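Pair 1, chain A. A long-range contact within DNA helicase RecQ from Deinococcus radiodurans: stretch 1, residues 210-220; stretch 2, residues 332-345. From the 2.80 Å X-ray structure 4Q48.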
# COMPACT_ATOMS: atom_id res chain seq x y z
N PRO A 210 5.52 -5.41 -14.05
CA PRO A 210 5.64 -4.99 -15.46
C PRO A 210 4.75 -5.76 -16.47
O PRO A 210 4.36 -5.20 -17.51
CB PRO A 210 7.12 -5.24 -15.75
CG PRO A 210 7.77 -5.09 -14.41
CD PRO A 210 6.83 -5.70 -13.44
N ASN A 211 4.46 -7.02 -16.18
CA ASN A 211 3.76 -7.85 -17.14
C ASN A 211 2.26 -7.63 -17.06
O ASN A 211 1.50 -8.05 -17.96
CB ASN A 211 4.13 -9.33 -16.96
CG ASN A 211 3.79 -9.86 -15.60
OD1 ASN A 211 4.21 -9.29 -14.59
ND2 ASN A 211 3.04 -10.96 -15.55
N ILE A 212 1.83 -6.92 -16.01
CA ILE A 212 0.43 -6.55 -15.87
C ILE A 212 0.22 -5.19 -16.51
O ILE A 212 0.84 -4.21 -16.07
CB ILE A 212 -0.02 -6.47 -14.41
CG1 ILE A 212 0.21 -7.82 -13.72
CG2 ILE A 212 -1.47 -6.04 -14.33
CD1 ILE A 212 -0.04 -7.77 -12.22
N GLN A 213 -0.62 -5.14 -17.55
CA GLN A 213 -0.97 -3.87 -18.19
C GLN A 213 -2.17 -3.22 -17.48
O GLN A 213 -3.20 -3.87 -17.32
CB GLN A 213 -1.26 -4.07 -19.67
CG GLN A 213 -1.96 -2.89 -20.29
CD GLN A 213 -1.96 -2.89 -21.81
OE1 GLN A 213 -2.99 -2.64 -22.45
NE2 GLN A 213 -0.80 -3.15 -22.39
N TYR A 214 -2.05 -1.96 -17.04
CA TYR A 214 -3.16 -1.33 -16.28
C TYR A 214 -4.11 -0.48 -17.15
O TYR A 214 -3.67 0.35 -17.96
CB TYR A 214 -2.60 -0.48 -15.13
CG TYR A 214 -1.88 -1.31 -14.10
CD1 TYR A 214 -2.56 -1.89 -13.03
CD2 TYR A 214 -0.51 -1.54 -14.22
CE1 TYR A 214 -1.89 -2.65 -12.09
CE2 TYR A 214 0.16 -2.32 -13.31
CZ TYR A 214 -0.52 -2.87 -12.25
OH TYR A 214 0.19 -3.64 -11.35
N ARG A 215 -5.41 -0.74 -17.00
CA ARG A 215 -6.43 0.02 -17.70
C ARG A 215 -7.61 0.40 -16.82
O ARG A 215 -8.20 -0.45 -16.14
CB ARG A 215 -6.99 -0.75 -18.89
CG ARG A 215 -6.02 -1.02 -20.02
CD ARG A 215 -6.79 -1.70 -21.13
NE ARG A 215 -5.95 -2.66 -21.81
CZ ARG A 215 -6.41 -3.60 -22.62
NH1 ARG A 215 -7.71 -3.69 -22.81
NH2 ARG A 215 -5.56 -4.44 -23.19
N VAL A 216 -7.97 1.68 -16.89
CA VAL A 216 -9.16 2.19 -16.25
C VAL A 216 -9.93 2.98 -17.31
O VAL A 216 -9.33 3.68 -18.11
CB VAL A 216 -8.83 3.09 -15.03
CG1 VAL A 216 -10.09 3.55 -14.36
CG2 VAL A 216 -7.94 2.34 -14.03
N GLY A 217 -11.24 2.83 -17.36
CA GLY A 217 -12.02 3.55 -18.34
C GLY A 217 -13.43 3.75 -17.84
O GLY A 217 -13.80 3.23 -16.75
N LEU A 218 -14.26 4.44 -18.64
CA LEU A 218 -15.59 4.86 -18.20
C LEU A 218 -16.61 3.74 -18.32
O LEU A 218 -16.68 3.09 -19.34
CB LEU A 218 -16.03 6.08 -19.02
CG LEU A 218 -17.50 6.51 -18.87
CD1 LEU A 218 -17.83 6.74 -17.43
CD2 LEU A 218 -17.83 7.75 -19.71
N LYS A 219 -17.40 3.52 -17.27
CA LYS A 219 -18.45 2.49 -17.27
C LYS A 219 -19.54 2.79 -18.27
O LYS A 219 -20.08 3.89 -18.28
CB LYS A 219 -19.05 2.35 -15.87
CG LYS A 219 -20.11 1.28 -15.74
CD LYS A 219 -19.83 0.38 -14.56
CE LYS A 219 -20.18 0.99 -13.27
NZ LYS A 219 -19.76 0.11 -12.15
N ASP A 220 -19.92 1.82 -19.08
CA ASP A 220 -21.01 2.03 -20.06
C ASP A 220 -21.62 0.71 -20.58
O ASP A 220 -21.20 0.20 -21.62
CB ASP A 220 -20.51 2.86 -21.26
CG ASP A 220 -21.62 3.16 -22.24
OD1 ASP A 220 -22.80 2.93 -21.87
OD2 ASP A 220 -21.31 3.57 -23.39
N LEU A 332 3.87 -13.87 -17.33
CA LEU A 332 3.39 -13.61 -18.69
C LEU A 332 2.39 -12.42 -18.75
O LEU A 332 1.91 -11.97 -17.71
CB LEU A 332 2.78 -14.90 -19.23
CG LEU A 332 3.75 -16.07 -19.36
CD1 LEU A 332 2.98 -17.33 -19.55
CD2 LEU A 332 4.64 -15.84 -20.56
N PRO A 333 2.13 -11.88 -19.97
CA PRO A 333 1.26 -10.70 -20.07
C PRO A 333 -0.14 -10.92 -19.49
O PRO A 333 -0.77 -11.95 -19.75
CB PRO A 333 1.15 -10.47 -21.58
CG PRO A 333 2.40 -11.02 -22.14
CD PRO A 333 2.68 -12.25 -21.29
N SER A 334 -0.61 -9.96 -18.71
CA SER A 334 -1.96 -10.02 -18.20
C SER A 334 -2.48 -8.60 -18.16
O SER A 334 -1.69 -7.66 -18.16
CB SER A 334 -2.00 -10.67 -16.83
OG SER A 334 -1.57 -12.01 -16.92
N THR A 335 -3.80 -8.46 -18.17
CA THR A 335 -4.44 -7.15 -18.19
C THR A 335 -5.22 -6.90 -16.91
O THR A 335 -5.95 -7.77 -16.45
CB THR A 335 -5.45 -7.00 -19.34
OG1 THR A 335 -4.94 -7.53 -20.57
CG2 THR A 335 -5.89 -5.53 -19.45
N ALA A 336 -5.07 -5.72 -16.34
CA ALA A 336 -5.99 -5.30 -15.31
C ALA A 336 -6.87 -4.27 -15.96
O ALA A 336 -6.37 -3.28 -16.48
CB ALA A 336 -5.27 -4.76 -14.11
N TRP A 337 -8.17 -4.55 -15.97
CA TRP A 337 -9.18 -3.81 -16.71
C TRP A 337 -10.28 -3.36 -15.75
O TRP A 337 -10.87 -4.20 -15.06
CB TRP A 337 -9.74 -4.71 -17.79
CG TRP A 337 -10.81 -4.20 -18.71
CD1 TRP A 337 -10.64 -3.79 -20.00
CD2 TRP A 337 -12.23 -4.18 -18.46
NE1 TRP A 337 -11.86 -3.49 -20.57
CE2 TRP A 337 -12.85 -3.71 -19.64
CE3 TRP A 337 -13.03 -4.50 -17.36
CZ2 TRP A 337 -14.24 -3.54 -19.75
CZ3 TRP A 337 -14.41 -4.32 -17.46
CH2 TRP A 337 -15.00 -3.86 -18.66
N MET A 338 -10.51 -2.05 -15.66
CA MET A 338 -11.54 -1.52 -14.74
C MET A 338 -12.37 -0.39 -15.37
O MET A 338 -11.86 0.54 -16.01
CB MET A 338 -10.92 -1.03 -13.43
CG MET A 338 -11.88 -0.22 -12.54
SD MET A 338 -11.27 0.23 -10.89
CE MET A 338 -10.06 1.48 -11.27
N VAL A 339 -13.67 -0.49 -15.14
CA VAL A 339 -14.57 0.57 -15.52
C VAL A 339 -15.31 1.04 -14.28
O VAL A 339 -15.63 0.27 -13.39
CB VAL A 339 -15.59 0.13 -16.60
CG1 VAL A 339 -14.95 0.08 -18.00
CG2 VAL A 339 -16.30 -1.18 -16.20
N TYR A 340 -15.54 2.33 -14.24
CA TYR A 340 -16.26 2.92 -13.15
C TYR A 340 -16.98 4.11 -13.77
O TYR A 340 -16.56 4.62 -14.82
CB TYR A 340 -15.31 3.33 -12.01
CG TYR A 340 -14.61 4.64 -12.25
CD1 TYR A 340 -13.60 4.76 -13.18
CD2 TYR A 340 -14.97 5.78 -11.52
CE1 TYR A 340 -12.98 5.97 -13.39
CE2 TYR A 340 -14.35 6.98 -11.72
CZ TYR A 340 -13.38 7.07 -12.65
OH TYR A 340 -12.79 8.28 -12.84
N GLY A 341 -18.06 4.53 -13.14
CA GLY A 341 -18.78 5.68 -13.63
C GLY A 341 -19.16 6.69 -12.57
O GLY A 341 -18.85 6.54 -11.38
N LEU A 342 -19.71 7.79 -13.08
CA LEU A 342 -21.01 8.29 -12.63
C LEU A 342 -21.41 8.04 -11.19
O LEU A 342 -21.01 8.71 -10.23
CB LEU A 342 -22.10 7.58 -13.48
CG LEU A 342 -22.58 7.88 -14.90
CD1 LEU A 342 -21.50 7.57 -15.95
CD2 LEU A 342 -23.82 7.03 -15.12
N SER A 343 -22.25 7.01 -11.11
CA SER A 343 -22.96 6.56 -9.94
C SER A 343 -22.09 5.82 -8.95
O SER A 343 -22.45 5.72 -7.76
CB SER A 343 -24.11 5.64 -10.38
OG SER A 343 -23.60 4.42 -10.91
N ASP A 344 -20.98 5.27 -9.41
CA ASP A 344 -20.10 4.56 -8.50
C ASP A 344 -19.52 5.51 -7.47
O ASP A 344 -19.54 5.20 -6.28
CB ASP A 344 -18.96 3.85 -9.23
CG ASP A 344 -19.43 2.89 -10.30
OD1 ASP A 344 -20.62 2.48 -10.30
OD2 ASP A 344 -18.60 2.58 -11.17
N VAL A 345 -19.06 6.69 -7.91
CA VAL A 345 -18.45 7.64 -6.99
C VAL A 345 -19.49 8.22 -6.07
O VAL A 345 -19.25 8.37 -4.86
CB VAL A 345 -17.73 8.78 -7.71
CG1 VAL A 345 -17.11 9.75 -6.67
CG2 VAL A 345 -16.66 8.22 -8.66

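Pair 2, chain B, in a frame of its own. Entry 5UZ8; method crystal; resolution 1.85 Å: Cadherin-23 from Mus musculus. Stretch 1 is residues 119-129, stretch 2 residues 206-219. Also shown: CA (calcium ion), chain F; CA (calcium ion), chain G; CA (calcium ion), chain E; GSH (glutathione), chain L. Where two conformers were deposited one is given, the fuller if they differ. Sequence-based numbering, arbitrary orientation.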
# COMPACT_ATOMS: atom_id res chain seq x y z
N PRO B 119 -7.35 -4.63 1.95
CA PRO B 119 -6.43 -5.77 1.87
C PRO B 119 -5.42 -5.64 0.71
O PRO B 119 -4.38 -6.28 0.74
CB PRO B 119 -7.37 -6.97 1.69
CG PRO B 119 -8.63 -6.42 1.11
CD PRO B 119 -8.75 -5.04 1.72
N SER B 120 -5.76 -4.82 -0.28
CA SER B 120 -4.87 -4.51 -1.37
C SER B 120 -5.44 -3.32 -2.11
O SER B 120 -6.55 -2.86 -1.82
CB SER B 120 -4.61 -5.72 -2.30
OG SER B 120 -5.59 -5.91 -3.30
N TYR B 121 -4.61 -2.74 -2.97
CA TYR B 121 -4.99 -1.54 -3.75
C TYR B 121 -4.68 -1.80 -5.18
O TYR B 121 -3.73 -2.55 -5.48
CB TYR B 121 -4.24 -0.32 -3.27
CG TYR B 121 -4.62 0.11 -1.85
CD1 TYR B 121 -3.95 -0.43 -0.76
CD2 TYR B 121 -5.62 1.06 -1.61
CE1 TYR B 121 -4.26 -0.04 0.55
CE2 TYR B 121 -5.94 1.47 -0.30
CZ TYR B 121 -5.26 0.92 0.76
OH TYR B 121 -5.56 1.28 2.04
N GLN B 122 -5.44 -1.20 -6.09
CA GLN B 122 -5.17 -1.35 -7.52
C GLN B 122 -5.73 -0.17 -8.30
O GLN B 122 -6.84 0.31 -8.00
CB GLN B 122 -5.75 -2.65 -8.07
CG GLN B 122 -5.56 -2.79 -9.59
CD GLN B 122 -5.81 -4.21 -10.10
OE1 GLN B 122 -5.94 -4.45 -11.33
NE2 GLN B 122 -5.86 -5.16 -9.16
N GLU B 123 -4.94 0.31 -9.25
CA GLU B 123 -5.43 1.28 -10.24
C GLU B 123 -4.85 0.96 -11.60
O GLU B 123 -3.81 0.32 -11.69
CB GLU B 123 -5.04 2.71 -9.89
CG GLU B 123 -5.66 3.29 -8.65
CD GLU B 123 -7.15 3.49 -8.69
OE1 GLU B 123 -7.75 3.55 -9.80
OE2 GLU B 123 -7.71 3.57 -7.55
N ALA B 124 -5.52 1.45 -12.63
CA ALA B 124 -5.02 1.35 -14.00
C ALA B 124 -4.79 2.75 -14.50
O ALA B 124 -5.66 3.64 -14.30
CB ALA B 124 -6.03 0.65 -14.89
N VAL B 125 -3.67 2.97 -15.16
CA VAL B 125 -3.33 4.27 -15.69
C VAL B 125 -2.82 4.10 -17.09
O VAL B 125 -2.19 3.10 -17.38
CB VAL B 125 -2.29 5.02 -14.84
CG1 VAL B 125 -2.85 5.30 -13.44
CG2 VAL B 125 -0.97 4.28 -14.76
N PHE B 126 -3.03 5.10 -17.94
CA PHE B 126 -2.47 5.07 -19.29
C PHE B 126 -0.97 5.33 -19.22
O PHE B 126 -0.49 6.08 -18.38
CB PHE B 126 -3.18 6.05 -20.22
CG PHE B 126 -4.55 5.59 -20.65
CD1 PHE B 126 -4.71 4.67 -21.68
CD2 PHE B 126 -5.69 6.05 -19.99
CE1 PHE B 126 -5.97 4.23 -22.07
CE2 PHE B 126 -6.96 5.60 -20.36
CZ PHE B 126 -7.10 4.70 -21.40
N GLU B 127 -0.23 4.68 -20.11
CA GLU B 127 1.22 4.81 -20.17
C GLU B 127 1.72 6.22 -20.41
O GLU B 127 2.88 6.53 -20.07
CB GLU B 127 1.81 3.82 -21.20
CG GLU B 127 1.39 4.05 -22.64
CD GLU B 127 2.14 3.15 -23.60
OE1 GLU B 127 3.38 3.01 -23.43
OE2 GLU B 127 1.51 2.51 -24.48
N ASP B 128 0.86 7.11 -20.92
CA ASP B 128 1.25 8.51 -21.12
C ASP B 128 0.90 9.43 -19.93
O ASP B 128 0.94 10.65 -20.04
CB ASP B 128 0.71 9.05 -22.44
CG ASP B 128 -0.79 9.10 -22.50
OD1 ASP B 128 -1.45 8.58 -21.57
OD2 ASP B 128 -1.34 9.65 -23.49
N ILE B 129 0.50 8.84 -18.81
CA ILE B 129 0.21 9.60 -17.59
C ILE B 129 1.36 10.54 -17.23
O ILE B 129 2.53 10.15 -17.30
CB ILE B 129 -0.08 8.66 -16.41
CG1 ILE B 129 -0.52 9.44 -15.18
CG2 ILE B 129 1.13 7.77 -16.10
CD1 ILE B 129 -1.13 8.53 -14.13
N SER B 206 2.48 -4.14 5.91
CA SER B 206 2.59 -3.82 4.48
C SER B 206 1.34 -4.21 3.74
O SER B 206 0.58 -5.08 4.18
CB SER B 206 3.78 -4.57 3.91
OG SER B 206 3.61 -5.97 4.07
N VAL B 207 1.19 -3.67 2.54
CA VAL B 207 0.13 -4.02 1.63
C VAL B 207 0.65 -4.00 0.18
O VAL B 207 1.64 -3.30 -0.11
CB VAL B 207 -1.07 -3.08 1.81
CG1 VAL B 207 -0.76 -1.70 1.29
CG2 VAL B 207 -2.30 -3.61 1.13
N GLN B 208 0.03 -4.79 -0.72
CA GLN B 208 0.41 -4.78 -2.12
C GLN B 208 -0.46 -3.80 -2.91
O GLN B 208 -1.68 -3.71 -2.68
CB GLN B 208 0.38 -6.16 -2.77
CG GLN B 208 1.22 -7.20 -2.09
CD GLN B 208 2.69 -6.89 -2.15
OE1 GLN B 208 3.32 -6.50 -1.12
NE2 GLN B 208 3.25 -7.01 -3.32
N VAL B 209 0.20 -3.07 -3.79
CA VAL B 209 -0.43 -2.08 -4.68
C VAL B 209 -0.13 -2.42 -6.13
O VAL B 209 1.05 -2.44 -6.50
CB VAL B 209 0.11 -0.67 -4.38
CG1 VAL B 209 -0.60 0.35 -5.29
CG2 VAL B 209 -0.09 -0.34 -2.91
N VAL B 210 -1.16 -2.72 -6.92
CA VAL B 210 -1.05 -3.04 -8.31
C VAL B 210 -1.31 -1.79 -9.14
O VAL B 210 -2.34 -1.11 -8.97
CB VAL B 210 -2.06 -4.13 -8.76
CG1 VAL B 210 -1.95 -4.40 -10.26
CG2 VAL B 210 -1.83 -5.41 -7.99
N ILE B 211 -0.42 -1.51 -10.07
CA ILE B 211 -0.66 -0.45 -11.05
C ILE B 211 -0.56 -1.10 -12.42
O ILE B 211 0.52 -1.55 -12.83
CB ILE B 211 0.33 0.72 -10.92
CG1 ILE B 211 0.06 1.48 -9.63
CG2 ILE B 211 0.17 1.70 -12.10
CD1 ILE B 211 1.22 2.31 -9.11
N ARG B 212 -1.69 -1.16 -13.12
CA ARG B 212 -1.73 -1.73 -14.46
C ARG B 212 -1.63 -0.60 -15.46
O ARG B 212 -2.26 0.44 -15.30
CB ARG B 212 -2.97 -2.57 -14.67
CG ARG B 212 -3.05 -3.73 -13.68
CD ARG B 212 -4.04 -4.82 -14.08
NE ARG B 212 -4.08 -5.83 -13.05
CZ ARG B 212 -3.18 -6.80 -12.88
NH1 ARG B 212 -2.17 -6.99 -13.74
NH2 ARG B 212 -3.32 -7.62 -11.84
N VAL B 213 -0.79 -0.79 -16.47
CA VAL B 213 -0.45 0.28 -17.40
C VAL B 213 -1.19 0.00 -18.69
O VAL B 213 -0.94 -1.01 -19.35
CB VAL B 213 1.06 0.33 -17.65
CG1 VAL B 213 1.43 1.47 -18.58
CG2 VAL B 213 1.78 0.47 -16.33
N LEU B 214 -2.08 0.90 -19.04
CA LEU B 214 -2.93 0.76 -20.23
C LEU B 214 -2.25 1.30 -21.49
O LEU B 214 -1.54 2.31 -21.43
CB LEU B 214 -4.27 1.47 -20.00
CG LEU B 214 -5.00 1.03 -18.74
CD1 LEU B 214 -6.27 1.86 -18.54
CD2 LEU B 214 -5.32 -0.45 -18.78
N ASP B 215 -2.53 0.67 -22.63
CA ASP B 215 -1.85 0.99 -23.88
C ASP B 215 -2.33 2.31 -24.48
O ASP B 215 -3.53 2.61 -24.45
CB ASP B 215 -2.10 -0.12 -24.89
CG ASP B 215 -1.13 -0.11 -26.04
OD1 ASP B 215 0.09 0.14 -25.84
OD2 ASP B 215 -1.62 -0.38 -27.17
N VAL B 216 -1.38 3.04 -25.02
CA VAL B 216 -1.61 4.14 -25.96
C VAL B 216 -0.95 3.68 -27.26
O VAL B 216 0.06 2.94 -27.24
CB VAL B 216 -0.92 5.42 -25.44
CG1 VAL B 216 -0.90 6.55 -26.45
CG2 VAL B 216 -1.61 5.83 -24.16
N ASN B 217 -1.54 4.06 -28.38
CA ASN B 217 -0.93 3.70 -29.65
C ASN B 217 0.27 4.61 -29.90
O ASN B 217 0.13 5.65 -30.54
CB ASN B 217 -1.92 3.84 -30.82
CG ASN B 217 -1.37 3.24 -32.09
OD1 ASN B 217 -0.66 2.23 -32.04
ND2 ASN B 217 -1.63 3.88 -33.21
N ASP B 218 1.44 4.28 -29.35
CA ASP B 218 2.61 5.14 -29.51
C ASP B 218 3.74 4.48 -30.30
O ASP B 218 4.81 5.04 -30.37
CB ASP B 218 3.12 5.69 -28.18
CG ASP B 218 3.44 4.58 -27.12
OD1 ASP B 218 3.06 3.39 -27.24
OD2 ASP B 218 4.06 4.97 -26.09
N CYS B 219 3.48 3.33 -30.90
CA CYS B 219 4.48 2.64 -31.70
C CYS B 219 3.98 2.46 -33.15
O CYS B 219 2.90 1.92 -33.39
CB CYS B 219 4.85 1.32 -31.07
SG CYS B 219 5.42 1.60 -29.38
CA CA F . 1.83 1.50 -26.54
CA CA G . 5.10 3.08 -25.03
CA CA E . 0.85 0.83 -33.14
N1 GSH L . 10.90 6.87 -25.48
CA1 GSH L . 9.46 6.99 -25.69
C1 GSH L . 8.78 7.06 -24.34
O11 GSH L . 9.49 6.94 -23.32
O12 GSH L . 7.53 7.21 -24.32
CB1 GSH L . 8.91 5.80 -26.50
CG1 GSH L . 9.06 4.47 -25.76
CD1 GSH L . 8.25 3.39 -26.43
OE1 GSH L . 7.03 3.37 -26.37
N2 GSH L . 8.96 2.44 -27.04
CA2 GSH L . 8.37 1.22 -27.56
C2 GSH L . 9.01 0.00 -26.97
O2 GSH L . 9.03 -1.03 -27.62
CB2 GSH L . 8.47 1.23 -29.08
SG2 GSH L . 7.50 2.60 -29.72
N3 GSH L . 9.47 0.11 -25.71
CA3 GSH L . 10.05 -1.00 -24.98
C3 GSH L . 11.50 -0.78 -24.62
O31 GSH L . 12.10 -1.73 -24.07
O32 GSH L . 12.04 0.34 -24.84
O HOH W 1 -1.95 -6.84 -0.35
O HOH W 2 -6.43 -8.16 -10.37
O HOH W 3 5.99 4.93 -23.69

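In both pairs two strands from distant parts of one chain lie side by side in parallel, their N-to-C directions 18° apart in pair 1 and 29° apart in pair 2, with a closest axial approach of 4.5 Å in each. The central 14 residues superpose with an RMSD of 0.7 Å. The backbone ladder is shared: A:Gln213 N donates to A:Ser334 O (2.8 Å) and A:Ala336 N to A:Gln213 O (2.8 Å), just as B:Tyr121 N donates to B:Gln208 O (3.1 Å) and B:Val210 N to B:Tyr121 O (3.0 Å). The alternation continues to A:Lys219 N and A:Tyr340 O (2.8 Å), matched by B:Glu127 N and B:Leu214 O (3.0 Å).

Side chains from bridged residues share a face of the sheet, so the two faces can be described in turn. On the face of A:Tyr214, A:Ala336, A:Val216 and A:Met338, the contacts across the strands are apolar. The small A:Ala336 receives A:Ile212 (A:Ile212 CG2 to A:Ala336 CB, 4.0 Å) and the A:Tyr214 ring (A:Tyr214 CD1 to A:Ala336 CB, 4.1 Å), while A:Val216 CG2 meets A:Met338 CE at 3.6 Å. The matching positions in pair 2 are B:Gln122, B:Val210, B:Ala124 and B:Arg212. Here B:Gln122 replaces the tyrosine and reaches along the strands, so that B:Arg212 NE donates to B:Gln122 OE1 at 2.9 Å; a polar link forms where pair 1 makes apolar contacts. B:Ala124, at the position of A:Val216, packs its CB against B:Leu214 CD1 (3.9 Å), much as A:Val216 CG1 approaches A:Tyr340 CE1 (3.9 Å).

The other face is more mixed. In pair 1, A:Arg215 lays one guanidinium face over A:Thr335, with A:Arg215 NE 3.7 Å from A:Thr335 CG2, and A:Gln213 OE1 accepts from A:Arg215 NE at 3.0 Å. In pair 2, B:Tyr121 and B:Val209 take the places of A:Gln213 and A:Thr335, with B:Tyr121 CB 4.2 Å from B:Val209 CG2. B:Glu123 matches A:Arg215, but its end leads away from the other strand. B:Val125 fills the position of A:Gly217, and its CG2 lies 3.9 Å from B:Ile211 CG2; B:Ile211 is the counterpart of A:Trp337. A:Val339 and B:Val213 are both valine.

At the C-terminal end, matched residues carry opposite charges. A:Lys219 NZ forms a salt bridge with A:Asp344 OD2 (2.9 Å). B:Glu127 OE2 instead accepts from B:Val216 N (3.0 Å). B:Glu127 OE2 and B:Asp215 OD1 each lie 2.3 Å from the calcium ion CA of chain F, which bridges the two carboxylates.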